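Side-chain contacts in glutathione peroxidase-like protein (Trypanosoma brucei, PDB 3DWV), which probably reduces hydroperoxides at the expense of tryparedoxin, as a glutathione peroxidase-type enzyme of the thioredoxin superfamily: residues S56-T61 with E99-F104; P86-Q89 with Q93-G96; L50-A55 with T69-K74; F150-I155 with K172-K177; F29-A34 with Y39-H44. The protein carries 1 engineered substitution. All coordinates share one frame; numbering follows the deposited sequence. Where two conformers were deposited one is given.

Contact 1 of 5, residues S56-T61 with E99-F104; sequences SKCGYT and EEIKEF
C58 meets E100 and I101 on the helix 100-103, and the meeting takes place in a thioredoxin-like fold, at the loop that carries the predicted active-site cysteine, where the chain leaves strand 49-54. The covalent link comes first: C58 SG is joined to C106 SG in a disulfide, so this is the oxidized state of a residue predicted to be the active-site cysteine. That bond ties the loop to the chain just beyond the helix. Apolar contacts then flank the sulfur. I101 CD1 lies 3.6 Å from C58 SG, and its methyl end is shared with the loop start, S56 CB standing equally close at 3.6 Å from I101 CD1. Both S56 and I101 also touch C106. The third kind is contact with a flat polar group. E100 has CG anti to its backbone N (chi1 176°) and runs on extended, which lays its aliphatic stem and carboxylate alongside the cysteine, with E100 CG 3.6 Å from C58 SG. The carboxylate of E100 reaches past the sulfur to the cysteine methylene, E100 OE2 lying 3.6 Å from C58 CB.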
# COMPACT_ATOMS: atom_id res chain seq x y z
N SER A 56 -12.59 -2.78 -1.63
CA SER A 56 -13.55 -3.74 -1.09
C SER A 56 -13.29 -5.16 -1.59
O SER A 56 -12.72 -5.36 -2.68
CB SER A 56 -14.96 -3.35 -1.55
OG SER A 56 -15.35 -2.16 -0.87
N LYS A 57 -13.74 -6.13 -0.80
CA LYS A 57 -13.50 -7.55 -1.10
C LYS A 57 -14.51 -8.02 -2.14
O LYS A 57 -15.68 -8.19 -1.78
CB LYS A 57 -13.59 -8.40 0.17
CG LYS A 57 -13.45 -9.89 -0.12
CD LYS A 57 -13.55 -10.72 1.16
CE LYS A 57 -14.92 -10.57 1.82
NZ LYS A 57 -14.98 -11.49 3.03
N CYS A 58 -14.04 -8.28 -3.37
CA CYS A 58 -14.96 -8.81 -4.36
C CYS A 58 -14.78 -10.32 -4.58
O CYS A 58 -15.67 -10.95 -5.12
CB CYS A 58 -14.79 -8.10 -5.72
SG CYS A 58 -15.01 -6.30 -5.60
N GLY A 59 -13.63 -10.85 -4.17
CA GLY A 59 -13.38 -12.29 -4.18
C GLY A 59 -11.97 -12.58 -4.65
O GLY A 59 -11.49 -13.73 -4.51
N TYR A 60 -11.26 -11.67 -5.34
CA TYR A 60 -9.99 -11.90 -6.01
C TYR A 60 -9.02 -10.75 -5.74
O TYR A 60 -9.49 -9.61 -5.81
CB TYR A 60 -10.14 -12.11 -7.56
CG TYR A 60 -11.11 -13.29 -7.70
CD1 TYR A 60 -10.77 -14.62 -7.54
CD2 TYR A 60 -12.45 -12.98 -7.92
CE1 TYR A 60 -11.72 -15.66 -7.66
CE2 TYR A 60 -13.41 -13.99 -8.04
CZ TYR A 60 -13.04 -15.31 -7.92
OH TYR A 60 -14.00 -16.28 -8.01
N THR A 61 -7.74 -11.05 -5.45
CA THR A 61 -6.72 -9.99 -5.32
C THR A 61 -5.47 -10.36 -6.11
O THR A 61 -4.41 -9.75 -5.89
CB THR A 61 -6.38 -9.74 -3.84
OG1 THR A 61 -5.82 -10.91 -3.23
CG2 THR A 61 -7.62 -9.42 -2.97
N GLU A 99 -15.84 -0.92 -13.02
CA GLU A 99 -17.20 -1.47 -13.07
C GLU A 99 -17.37 -2.66 -12.13
O GLU A 99 -18.49 -3.08 -11.84
CB GLU A 99 -17.58 -1.88 -14.49
CG GLU A 99 -17.61 -0.73 -15.48
CD GLU A 99 -17.82 -1.26 -16.89
OE1 GLU A 99 -18.06 -2.48 -17.00
OE2 GLU A 99 -17.75 -0.49 -17.87
N GLU A 100 -16.24 -3.16 -11.60
CA GLU A 100 -16.31 -4.32 -10.71
C GLU A 100 -17.21 -4.08 -9.50
O GLU A 100 -17.99 -4.94 -9.11
CB GLU A 100 -14.91 -4.67 -10.22
CG GLU A 100 -14.91 -5.81 -9.21
CD GLU A 100 -13.49 -6.29 -8.97
OE1 GLU A 100 -12.60 -5.42 -8.85
OE2 GLU A 100 -13.30 -7.52 -8.93
N ILE A 101 -17.11 -2.91 -8.86
CA ILE A 101 -17.97 -2.70 -7.68
C ILE A 101 -19.35 -2.27 -8.12
O ILE A 101 -20.30 -2.25 -7.35
CB ILE A 101 -17.27 -1.71 -6.73
CG1 ILE A 101 -15.88 -2.28 -6.42
CG2 ILE A 101 -18.10 -1.41 -5.52
CD1 ILE A 101 -15.65 -2.83 -5.03
N LYS A 102 -19.50 -1.96 -9.42
CA LYS A 102 -20.87 -1.63 -9.83
C LYS A 102 -21.63 -2.91 -10.15
O LYS A 102 -22.81 -3.07 -9.80
CB LYS A 102 -20.86 -0.65 -10.99
CG LYS A 102 -20.54 -1.26 -12.34
CD LYS A 102 -21.60 -0.98 -13.40
CE LYS A 102 -21.03 -1.02 -14.81
NZ LYS A 102 -21.16 -2.38 -15.40
N GLU A 103 -20.95 -3.84 -10.82
CA GLU A 103 -21.52 -5.09 -11.30
C GLU A 103 -21.74 -6.10 -10.20
O GLU A 103 -22.71 -6.86 -10.19
CB GLU A 103 -20.58 -5.70 -12.37
CG GLU A 103 -21.26 -6.74 -13.22
CD GLU A 103 -20.49 -7.37 -14.35
OE1 GLU A 103 -19.37 -6.94 -14.69
OE2 GLU A 103 -21.03 -8.35 -14.93
N PHE A 104 -20.80 -6.18 -9.27
CA PHE A 104 -20.81 -7.26 -8.29
C PHE A 104 -20.89 -6.77 -6.85
O PHE A 104 -20.56 -5.68 -6.41
CB PHE A 104 -19.51 -8.06 -8.53
CG PHE A 104 -19.35 -8.62 -9.93
CD1 PHE A 104 -20.22 -9.60 -10.37
CD2 PHE A 104 -18.35 -8.20 -10.77
CE1 PHE A 104 -20.09 -10.15 -11.65
CE2 PHE A 104 -18.20 -8.71 -12.05
CZ PHE A 104 -19.08 -9.69 -12.49

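Contact 2 of 5, residues P86-Q89 with Q93-G96; sequences PSNQ and QEPG. Engineered in segment 86-89: S87 (natural residue Cys).
S87 and E94 face each other across a tight bend of the loop that follows strand 81-86 in this thioredoxin-like fold, and an ST turn at S87 shapes the 86-89 side. S87 is an engineered serine in place of the natural cysteine. Its hydroxyl is anti to the backbone N (chi1 172°), a position from which S87 OG both accepts from Q89 N at 2.9 Å, closing the ST turn, and donates across the bend. The receiving group is the carboxylate of E94, where OE1 lies 2.6 Å from S87 OG and uses its anti lone pair. Two torsions bring E94 to this place: chi1 (-69°) sets E94 CG 3.2 Å from S87 OG, and the bend at chi2 (-66°) turns the carboxylate toward S87, bringing OE1 to the hydroxyl. The other oxygen, E94 OE2, receives Q93 NE2 at 3.0 Å, again on the anti lone pair, and lies almost in the plane of the Q93 amide. Further donors complete the grip on this buried acid, V121 N at OE1, and N120 ND2 and N122 N at OE2; together they fix its rotation and would probably favour the charged form. N88 turns instead toward F90 and N120. Q89 packs only loosely, CA 4.0 Å from E94 CG, but its amide reaches the second segment through a water: Q89 NE2 donates to water 1 at a short 2.5 Å. That water donates on to P95 O at 2.7 Å.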
# COMPACT_ATOMS: atom_id res chain seq x y z
N PRO A 86 -7.12 1.90 1.76
CA PRO A 86 -8.20 1.62 0.81
C PRO A 86 -8.50 2.82 -0.09
O PRO A 86 -8.46 3.96 0.40
CB PRO A 86 -9.40 1.30 1.70
CG PRO A 86 -8.81 1.10 3.07
CD PRO A 86 -7.63 2.05 3.14
N SER A 87 -8.78 2.57 -1.36
CA SER A 87 -9.15 3.65 -2.28
C SER A 87 -10.57 4.13 -1.99
O SER A 87 -11.45 3.30 -1.70
CB SER A 87 -9.10 3.20 -3.73
OG SER A 87 -9.67 4.23 -4.57
N ASN A 88 -10.82 5.43 -2.09
CA ASN A 88 -12.19 5.92 -1.95
C ASN A 88 -13.00 5.77 -3.23
O ASN A 88 -14.16 6.23 -3.30
CB ASN A 88 -12.19 7.40 -1.52
CG ASN A 88 -11.56 8.28 -2.57
OD1 ASN A 88 -11.29 7.91 -3.71
ND2 ASN A 88 -11.30 9.56 -2.23
N GLN A 89 -12.42 5.15 -4.27
CA GLN A 89 -13.11 4.87 -5.53
C GLN A 89 -13.68 6.10 -6.22
O GLN A 89 -14.52 5.99 -7.11
CB GLN A 89 -14.26 3.88 -5.33
CG GLN A 89 -13.73 2.57 -4.74
CD GLN A 89 -12.70 1.84 -5.58
OE1 GLN A 89 -12.80 1.86 -6.81
NE2 GLN A 89 -11.71 1.22 -4.94
N GLN A 93 -10.54 7.04 -11.97
CA GLN A 93 -9.16 6.71 -12.28
C GLN A 93 -8.47 5.91 -11.19
O GLN A 93 -7.23 5.76 -11.26
CB GLN A 93 -8.38 8.02 -12.51
CG GLN A 93 -8.06 8.75 -11.22
CD GLN A 93 -9.27 9.28 -10.45
OE1 GLN A 93 -10.13 9.91 -11.03
NE2 GLN A 93 -9.41 8.98 -9.16
N GLU A 94 -9.24 5.39 -10.22
CA GLU A 94 -8.60 4.61 -9.14
C GLU A 94 -8.20 3.22 -9.62
O GLU A 94 -8.60 2.76 -10.70
CB GLU A 94 -9.56 4.55 -7.94
CG GLU A 94 -9.69 5.95 -7.31
CD GLU A 94 -8.38 6.41 -6.68
OE1 GLU A 94 -7.95 5.79 -5.66
OE2 GLU A 94 -7.84 7.40 -7.21
N PRO A 95 -7.32 2.57 -8.87
CA PRO A 95 -6.80 1.29 -9.30
C PRO A 95 -7.93 0.30 -9.53
O PRO A 95 -8.97 0.39 -8.92
CB PRO A 95 -5.91 0.82 -8.14
CG PRO A 95 -5.52 2.10 -7.43
CD PRO A 95 -6.70 3.00 -7.57
N GLY A 96 -7.63 -0.63 -10.44
CA GLY A 96 -8.54 -1.70 -10.75
C GLY A 96 -9.63 -1.26 -11.73
O GLY A 96 -9.66 -0.19 -12.38
O HOH W 1 -10.42 0.01 -6.71

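Contact 3 of 5, residues L50-A55 with T69-K74; sequences LIYNVA and TTLYNK. Unlike the reference sequence in segment 69-74: T70 (reference Ala).
L50 and L71 meet through a single pair of methyls, CD1 of L50 lying 3.6 Å from CD1 of L71, and the two side chains cross obliquely. This is the close-packed end of the contact. L50 reaches it with an uncommon first torsion, chi1 -102°, away from the staggered positions, while its CD1 runs on anti to CA and so extends toward the helix. The same methyl of L71 faces a second, looser neighbour, Y52, whose OH stands 4.4 Å from L71 CD1. The strand 49-54 and helix 64-75 belong to a beta-alpha-beta crossover that returns to the parallel neighbour strand 81-86, and alternate strand residues, L50 and Y52, turn to the helix while I51 between them faces the other side of the sheet. L71 is the one helix residue of the segment to reach them; L71 and Y52 also touch I174 of helix 171-181, which shares this face. Away from the methyl pair the helix turns polar and partly exposed. There T69 OG1 and T70 OG1 are hydrogen-bonded to the carbonyls Y65 O and E66 O one turn earlier, and N73 ND2 binds E112 OE2.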
# COMPACT_ATOMS: atom_id res chain seq x y z
N LEU A 50 5.68 -2.68 4.49
CA LEU A 50 5.08 -2.78 3.17
C LEU A 50 3.77 -1.99 3.15
O LEU A 50 3.00 -2.24 4.08
CB LEU A 50 4.69 -4.22 2.86
CG LEU A 50 5.55 -5.08 1.96
CD1 LEU A 50 4.84 -6.43 1.77
CD2 LEU A 50 5.87 -4.42 0.63
N ILE A 51 3.61 -1.13 2.14
CA ILE A 51 2.38 -0.33 2.07
C ILE A 51 1.60 -0.71 0.82
O ILE A 51 2.06 -0.50 -0.31
CB ILE A 51 2.64 1.17 2.11
CG1 ILE A 51 3.46 1.56 3.36
CG2 ILE A 51 1.32 1.94 2.01
CD1 ILE A 51 3.79 3.07 3.37
N TYR A 52 0.42 -1.29 1.11
CA TYR A 52 -0.50 -1.65 0.06
C TYR A 52 -1.69 -0.71 -0.15
O TYR A 52 -2.17 -0.20 0.88
CB TYR A 52 -1.11 -3.00 0.42
CG TYR A 52 -0.26 -4.23 0.32
CD1 TYR A 52 0.58 -4.64 1.33
CD2 TYR A 52 -0.34 -5.02 -0.84
CE1 TYR A 52 1.35 -5.81 1.19
CE2 TYR A 52 0.41 -6.18 -0.96
CZ TYR A 52 1.26 -6.57 0.04
OH TYR A 52 2.00 -7.73 -0.08
N ASN A 53 -2.13 -0.51 -1.38
CA ASN A 53 -3.47 0.05 -1.61
C ASN A 53 -4.48 -1.09 -1.74
O ASN A 53 -4.14 -2.12 -2.32
CB ASN A 53 -3.52 0.96 -2.85
CG ASN A 53 -3.13 0.22 -4.14
OD1 ASN A 53 -1.95 -0.06 -4.32
ND2 ASN A 53 -4.06 -0.08 -5.05
N VAL A 54 -5.69 -0.91 -1.18
CA VAL A 54 -6.65 -2.04 -1.19
C VAL A 54 -7.98 -1.47 -1.64
O VAL A 54 -8.13 -0.26 -1.95
CB VAL A 54 -6.70 -2.73 0.19
CG1 VAL A 54 -5.30 -3.20 0.65
CG2 VAL A 54 -7.25 -1.78 1.25
N ALA A 55 -8.97 -2.31 -1.67
CA ALA A 55 -10.31 -1.91 -2.07
C ALA A 55 -11.29 -2.94 -1.48
O ALA A 55 -10.82 -3.90 -0.86
CB ALA A 55 -10.43 -1.79 -3.59
N THR A 69 -0.76 -10.93 4.03
CA THR A 69 -1.06 -11.47 5.36
C THR A 69 0.05 -12.41 5.81
O THR A 69 0.50 -12.41 6.98
CB THR A 69 -2.41 -12.20 5.30
OG1 THR A 69 -3.46 -11.23 5.01
CG2 THR A 69 -2.73 -12.88 6.62
N THR A 70 0.47 -13.25 4.85
CA THR A 70 1.60 -14.13 5.12
C THR A 70 2.83 -13.36 5.60
O THR A 70 3.44 -13.76 6.60
CB THR A 70 1.99 -14.92 3.87
OG1 THR A 70 0.86 -15.74 3.51
CG2 THR A 70 3.19 -15.82 4.19
N LEU A 71 3.19 -12.27 4.89
CA LEU A 71 4.41 -11.56 5.29
C LEU A 71 4.21 -10.87 6.62
O LEU A 71 5.11 -10.91 7.49
CB LEU A 71 4.81 -10.50 4.26
CG LEU A 71 5.28 -11.03 2.90
CD1 LEU A 71 5.28 -9.96 1.81
CD2 LEU A 71 6.66 -11.64 3.07
N TYR A 72 3.08 -10.22 6.81
CA TYR A 72 2.75 -9.61 8.09
C TYR A 72 2.92 -10.56 9.26
O TYR A 72 3.59 -10.29 10.27
CB TYR A 72 1.29 -9.13 8.01
CG TYR A 72 0.87 -8.42 9.28
CD1 TYR A 72 1.47 -7.22 9.66
CD2 TYR A 72 -0.10 -8.98 10.09
CE1 TYR A 72 1.11 -6.55 10.82
CE2 TYR A 72 -0.47 -8.31 11.26
CZ TYR A 72 0.13 -7.13 11.61
OH TYR A 72 -0.28 -6.53 12.78
N ASN A 73 2.29 -11.75 9.17
CA ASN A 73 2.31 -12.68 10.31
C ASN A 73 3.69 -13.31 10.48
O ASN A 73 4.13 -13.58 11.60
CB ASN A 73 1.24 -13.77 10.12
CG ASN A 73 -0.17 -13.25 10.35
OD1 ASN A 73 -0.38 -12.36 11.19
ND2 ASN A 73 -1.11 -13.84 9.61
N LYS A 74 4.39 -13.55 9.38
CA LYS A 74 5.73 -14.10 9.46
C LYS A 74 6.73 -13.18 10.13
O LYS A 74 7.60 -13.68 10.85
CB LYS A 74 6.21 -14.37 8.03
CG LYS A 74 7.57 -15.04 8.01
CD LYS A 74 7.55 -16.27 7.13
CE LYS A 74 7.89 -15.90 5.71
NZ LYS A 74 8.63 -17.02 5.01

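Contact 4 of 5, residues F150-I155 with K172-K177; sequences FTSFLI and KDIEEK
E175 OE2 is gripped by two groups of helix 64-75, K74 NZ in a salt bridge and Y75 OH in a hydrogen bond, while I174 and K177 of the same helix as E175 turn to S152 and L154 of the sheet. In the three-layer sandwich of this thioredoxin-like fold, the helix layer holding 171-181, with helix 64-75 beside it, packs on the sheet layer holding strand 152-155; I174 also touches T67 and L71 of the neighbouring helix. The tight place is at L154. With CG anti to the backbone N (chi1 -173°), the leucine is thrown out from the strand, and its CD2 comes to 3.5 Å from K177 CB, closer than carbons usually stand. The two side chains cross at about a right angle, and L154 CD2 also lies 4.0 Å from K177 C, so the methyl presses on the root of the lysine and on the helix backbone. K177 then bends at chi2 (-41°) and leads its charged end away, its side chain also touching E163 and F165 of the next strand. Toward the start of the strand the fit is slacker: in the modelled conformer S152 OG is 4.4 Å from I174 CD1. Carbon thus fills the interface with the strand, while the buried carboxylate of E175 meets a cation and a hydroxyl on the adjoining helix, which would probably stabilise its ionised form.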
# COMPACT_ATOMS: atom_id res chain seq x y z
N PHE A 150 -3.93 -3.88 -4.44
CA PHE A 150 -2.88 -4.67 -3.80
C PHE A 150 -1.51 -4.50 -4.47
O PHE A 150 -0.59 -5.31 -4.33
CB PHE A 150 -3.18 -6.19 -3.71
CG PHE A 150 -4.06 -6.41 -2.46
CD1 PHE A 150 -5.42 -6.21 -2.51
CD2 PHE A 150 -3.50 -6.82 -1.26
CE1 PHE A 150 -6.18 -6.43 -1.36
CE2 PHE A 150 -4.23 -7.00 -0.11
CZ PHE A 150 -5.62 -6.81 -0.16
N THR A 151 -1.30 -3.36 -5.14
CA THR A 151 0.07 -2.93 -5.41
C THR A 151 0.71 -2.56 -4.07
O THR A 151 0.00 -2.13 -3.14
CB THR A 151 0.11 -1.73 -6.36
OG1 THR A 151 -0.30 -2.22 -7.64
CG2 THR A 151 1.50 -1.11 -6.55
N SER A 152 2.04 -2.78 -3.94
CA SER A 152 2.70 -2.39 -2.69
C SER A 152 4.03 -1.69 -2.95
O SER A 152 4.63 -1.82 -4.03
CB SER A 152 2.95 -3.57 -1.75
OG SER A 152 3.71 -4.61 -2.33
N PHE A 153 4.42 -0.96 -1.89
CA PHE A 153 5.72 -0.36 -1.83
C PHE A 153 6.45 -0.90 -0.60
O PHE A 153 5.93 -0.87 0.51
CB PHE A 153 5.68 1.16 -1.73
CG PHE A 153 5.03 1.79 -2.97
CD1 PHE A 153 3.63 1.90 -3.06
CD2 PHE A 153 5.87 2.22 -4.00
CE1 PHE A 153 3.12 2.48 -4.21
CE2 PHE A 153 5.33 2.77 -5.15
CZ PHE A 153 3.95 2.86 -5.25
N LEU A 154 7.67 -1.40 -0.83
CA LEU A 154 8.56 -1.76 0.27
C LEU A 154 9.37 -0.54 0.73
O LEU A 154 10.00 0.14 -0.10
CB LEU A 154 9.50 -2.86 -0.15
CG LEU A 154 10.39 -3.47 0.92
CD1 LEU A 154 9.66 -4.15 2.07
CD2 LEU A 154 11.28 -4.52 0.24
N ILE A 155 9.30 -0.27 2.02
CA ILE A 155 9.89 0.90 2.65
C ILE A 155 11.07 0.46 3.53
O ILE A 155 10.92 -0.53 4.31
CB ILE A 155 8.83 1.58 3.52
CG1 ILE A 155 7.49 1.79 2.79
CG2 ILE A 155 9.42 2.86 4.11
CD1 ILE A 155 7.57 2.56 1.49
N LYS A 172 8.24 -15.10 -2.01
CA LYS A 172 9.69 -15.23 -2.22
C LYS A 172 10.35 -14.05 -2.90
O LYS A 172 11.47 -13.61 -2.62
CB LYS A 172 9.95 -16.52 -3.02
CG LYS A 172 11.39 -16.93 -3.09
CD LYS A 172 12.02 -17.13 -1.72
CE LYS A 172 12.87 -18.39 -1.63
NZ LYS A 172 14.00 -18.23 -0.68
N ASP A 173 9.65 -13.43 -3.86
CA ASP A 173 10.16 -12.24 -4.54
C ASP A 173 10.27 -11.07 -3.57
O ASP A 173 11.16 -10.26 -3.62
CB ASP A 173 9.23 -11.84 -5.69
CG ASP A 173 9.44 -12.70 -6.92
OD1 ASP A 173 10.46 -13.42 -7.01
OD2 ASP A 173 8.56 -12.64 -7.81
N ILE A 174 9.32 -10.99 -2.66
CA ILE A 174 9.33 -9.83 -1.75
C ILE A 174 10.36 -10.10 -0.68
O ILE A 174 11.14 -9.22 -0.32
CB ILE A 174 7.90 -9.56 -1.24
CG1 ILE A 174 6.92 -9.13 -2.34
CG2 ILE A 174 7.91 -8.50 -0.16
CD1 ILE A 174 5.56 -8.62 -1.91
N GLU A 175 10.42 -11.32 -0.17
CA GLU A 175 11.46 -11.73 0.76
C GLU A 175 12.88 -11.46 0.27
O GLU A 175 13.73 -11.04 1.08
CB GLU A 175 11.28 -13.23 1.08
CG GLU A 175 10.18 -13.46 2.11
CD GLU A 175 10.07 -14.92 2.50
OE1 GLU A 175 10.44 -15.82 1.69
OE2 GLU A 175 9.60 -15.19 3.62
N GLU A 176 13.19 -11.67 -1.02
CA GLU A 176 14.52 -11.35 -1.55
C GLU A 176 14.98 -9.94 -1.16
O GLU A 176 16.13 -9.71 -0.79
CB GLU A 176 14.56 -11.47 -3.07
CG GLU A 176 13.95 -12.70 -3.69
CD GLU A 176 14.47 -14.00 -3.13
OE1 GLU A 176 13.91 -14.52 -2.14
OE2 GLU A 176 15.45 -14.55 -3.69
N LYS A 177 14.05 -8.99 -1.22
CA LYS A 177 14.30 -7.60 -0.87
C LYS A 177 14.14 -7.33 0.63
O LYS A 177 14.92 -6.57 1.26
CB LYS A 177 13.33 -6.65 -1.58
CG LYS A 177 13.22 -6.77 -3.09
CD LYS A 177 14.58 -6.98 -3.73
CE LYS A 177 14.43 -7.02 -5.26
NZ LYS A 177 15.63 -7.61 -5.88

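Contact 5 of 5, residues F29-A34 with Y39-H44; sequences FEVLDA and YNLVQH
Between V31 and Y39 a water takes the place of one backbone bond: water 2 accepts from V31 N at 2.9 Å and donates to Y39 O, also at 2.9 Å. The other bond of the pair is direct, Y39 N to V31 O at 2.7 Å, with an N-H...O angle of 158° and the donor tilted 21° out of the carbonyl plane. Two passages of the loop region before strand 49-54 are held together in this way, and just beyond Y39 an inverse gamma turn centred on N40 swings the chain into the short 3-10 segment 42-44. The side chains of V31 and Y39 run alongside each other, V31 CG1 being 4.1 Å from Y39 CB. The second methyl of the valine serves L41, which crosses it at about a right angle; V31 CG2 is 3.9 Å from L41 CD2. They pack on strand 81-86 of the thioredoxin-like sheet, with V31 on F85 and both Y39 and L41 on L83. D33 approaches the tyrosine ring obliquely, CB 4.2 Å from Y39 CD1, while its carboxylate serves D35 N and K37 NZ. Y39 has CG anti to the backbone N (chi1 179°), and the hydroxyl end of its ring leads away from 29-34 toward H44. There Y39 OH and H44 NE2 share a hydrogen bond of 2.7 Å, the edge of the imidazole facing Y39 CE2. One face of that imidazole is covered by Q43 CG, 3.5 Å above its centre.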
# COMPACT_ATOMS: atom_id res chain seq x y z
N PHE A 29 4.66 12.65 5.77
CA PHE A 29 3.30 12.71 5.24
C PHE A 29 2.25 12.42 6.30
O PHE A 29 2.52 11.64 7.22
CB PHE A 29 3.16 11.75 4.03
CG PHE A 29 4.13 12.11 2.92
CD1 PHE A 29 3.72 13.02 1.94
CD2 PHE A 29 5.42 11.60 2.82
CE1 PHE A 29 4.56 13.42 0.92
CE2 PHE A 29 6.29 11.99 1.80
CZ PHE A 29 5.87 12.93 0.85
N GLU A 30 1.10 13.10 6.14
CA GLU A 30 -0.03 12.99 7.06
C GLU A 30 -0.84 11.73 6.82
O GLU A 30 -1.23 11.51 5.64
CB GLU A 30 -0.99 14.19 6.87
CG GLU A 30 -2.07 14.19 7.93
CD GLU A 30 -2.83 15.51 8.00
OE1 GLU A 30 -2.84 16.20 6.96
OE2 GLU A 30 -3.40 15.87 9.06
N VAL A 31 -1.09 10.93 7.83
CA VAL A 31 -1.93 9.72 7.70
C VAL A 31 -2.95 9.73 8.81
O VAL A 31 -2.71 9.89 10.02
CB VAL A 31 -1.05 8.45 7.72
CG1 VAL A 31 -1.85 7.18 7.70
CG2 VAL A 31 -0.04 8.45 6.55
N LEU A 32 -4.21 9.54 8.39
CA LEU A 32 -5.30 9.24 9.30
C LEU A 32 -5.69 7.75 9.23
O LEU A 32 -5.73 7.13 8.14
CB LEU A 32 -6.55 10.08 9.00
CG LEU A 32 -6.40 11.60 8.89
CD1 LEU A 32 -7.81 12.20 8.76
CD2 LEU A 32 -5.64 12.22 10.06
N ASP A 33 -5.95 7.19 10.44
CA ASP A 33 -6.41 5.80 10.53
C ASP A 33 -7.87 5.67 10.10
O ASP A 33 -8.53 6.63 9.73
CB ASP A 33 -6.26 5.27 11.94
CG ASP A 33 -7.10 5.92 13.03
OD1 ASP A 33 -8.16 6.47 12.74
OD2 ASP A 33 -6.71 5.85 14.23
N ALA A 34 -8.41 4.44 10.22
CA ALA A 34 -9.76 4.19 9.71
C ALA A 34 -10.86 4.93 10.47
O ALA A 34 -11.97 5.05 9.95
CB ALA A 34 -10.01 2.68 9.72
N TYR A 39 -2.69 9.18 12.66
CA TYR A 39 -2.01 7.90 12.90
C TYR A 39 -0.51 8.11 13.07
O TYR A 39 0.11 8.75 12.23
CB TYR A 39 -2.33 6.92 11.77
CG TYR A 39 -1.67 5.57 11.90
CD1 TYR A 39 -2.22 4.58 12.72
CD2 TYR A 39 -0.50 5.27 11.20
CE1 TYR A 39 -1.62 3.34 12.83
CE2 TYR A 39 0.09 4.02 11.33
CZ TYR A 39 -0.46 3.06 12.13
OH TYR A 39 0.15 1.83 12.25
N ASN A 40 0.05 7.61 14.16
CA ASN A 40 1.48 7.63 14.44
C ASN A 40 2.25 6.71 13.48
O ASN A 40 2.56 5.56 13.80
CB ASN A 40 1.78 7.25 15.89
CG ASN A 40 3.18 7.61 16.35
OD1 ASN A 40 3.57 7.42 17.50
ND2 ASN A 40 3.97 8.18 15.44
N LEU A 41 2.55 7.25 12.32
CA LEU A 41 3.28 6.54 11.28
C LEU A 41 4.74 6.41 11.68
O LEU A 41 5.46 5.45 11.45
CB LEU A 41 3.17 7.30 9.97
CG LEU A 41 3.66 6.66 8.68
CD1 LEU A 41 2.74 5.50 8.32
CD2 LEU A 41 3.68 7.64 7.53
N VAL A 42 5.27 7.45 12.36
CA VAL A 42 6.70 7.36 12.68
C VAL A 42 6.98 6.24 13.67
O VAL A 42 8.16 5.84 13.87
CB VAL A 42 7.17 8.72 13.21
CG1 VAL A 42 6.81 8.83 14.68
CG2 VAL A 42 8.68 8.92 13.01
N GLN A 43 5.96 5.66 14.32
CA GLN A 43 6.21 4.52 15.22
C GLN A 43 6.93 3.40 14.47
O GLN A 43 7.73 2.68 15.07
CB GLN A 43 4.93 3.99 15.84
CG GLN A 43 4.06 3.09 14.97
CD GLN A 43 2.78 2.70 15.68
OE1 GLN A 43 2.74 1.81 16.54
NE2 GLN A 43 1.67 3.38 15.34
N HIS A 44 6.67 3.31 13.17
CA HIS A 44 7.25 2.28 12.33
C HIS A 44 8.65 2.60 11.84
O HIS A 44 9.25 1.73 11.20
CB HIS A 44 6.32 2.00 11.12
CG HIS A 44 4.94 1.63 11.59
ND1 HIS A 44 4.67 0.53 12.40
CD2 HIS A 44 3.75 2.25 11.38
CE1 HIS A 44 3.36 0.49 12.64
NE2 HIS A 44 2.78 1.52 12.04
O HOH W 2 -0.05 11.14 10.54

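In the fold
Contacts 3 and 4 form the middle of the molecule, with centres about 9 Å apart and their strands 49-54 and 152-155 side by side in one sheet, where N53 O and F150 N probably pair at 2.8 Å. From the end of strand 49-54 the chain enters contact 1, which carries C58, the predicted active-site residue, about 19 Å centre to centre from contact 3. Contact 2 lies about 12 Å from contact 1, centre to centre, and the side chain of Q89 is about 8 Å from that of C58. Contact 2 probably hydrogen-bonds to contact 3, S87 N to V54 O at 3.0 Å. Contact 5 is far from contact 1, about 27 Å between centres.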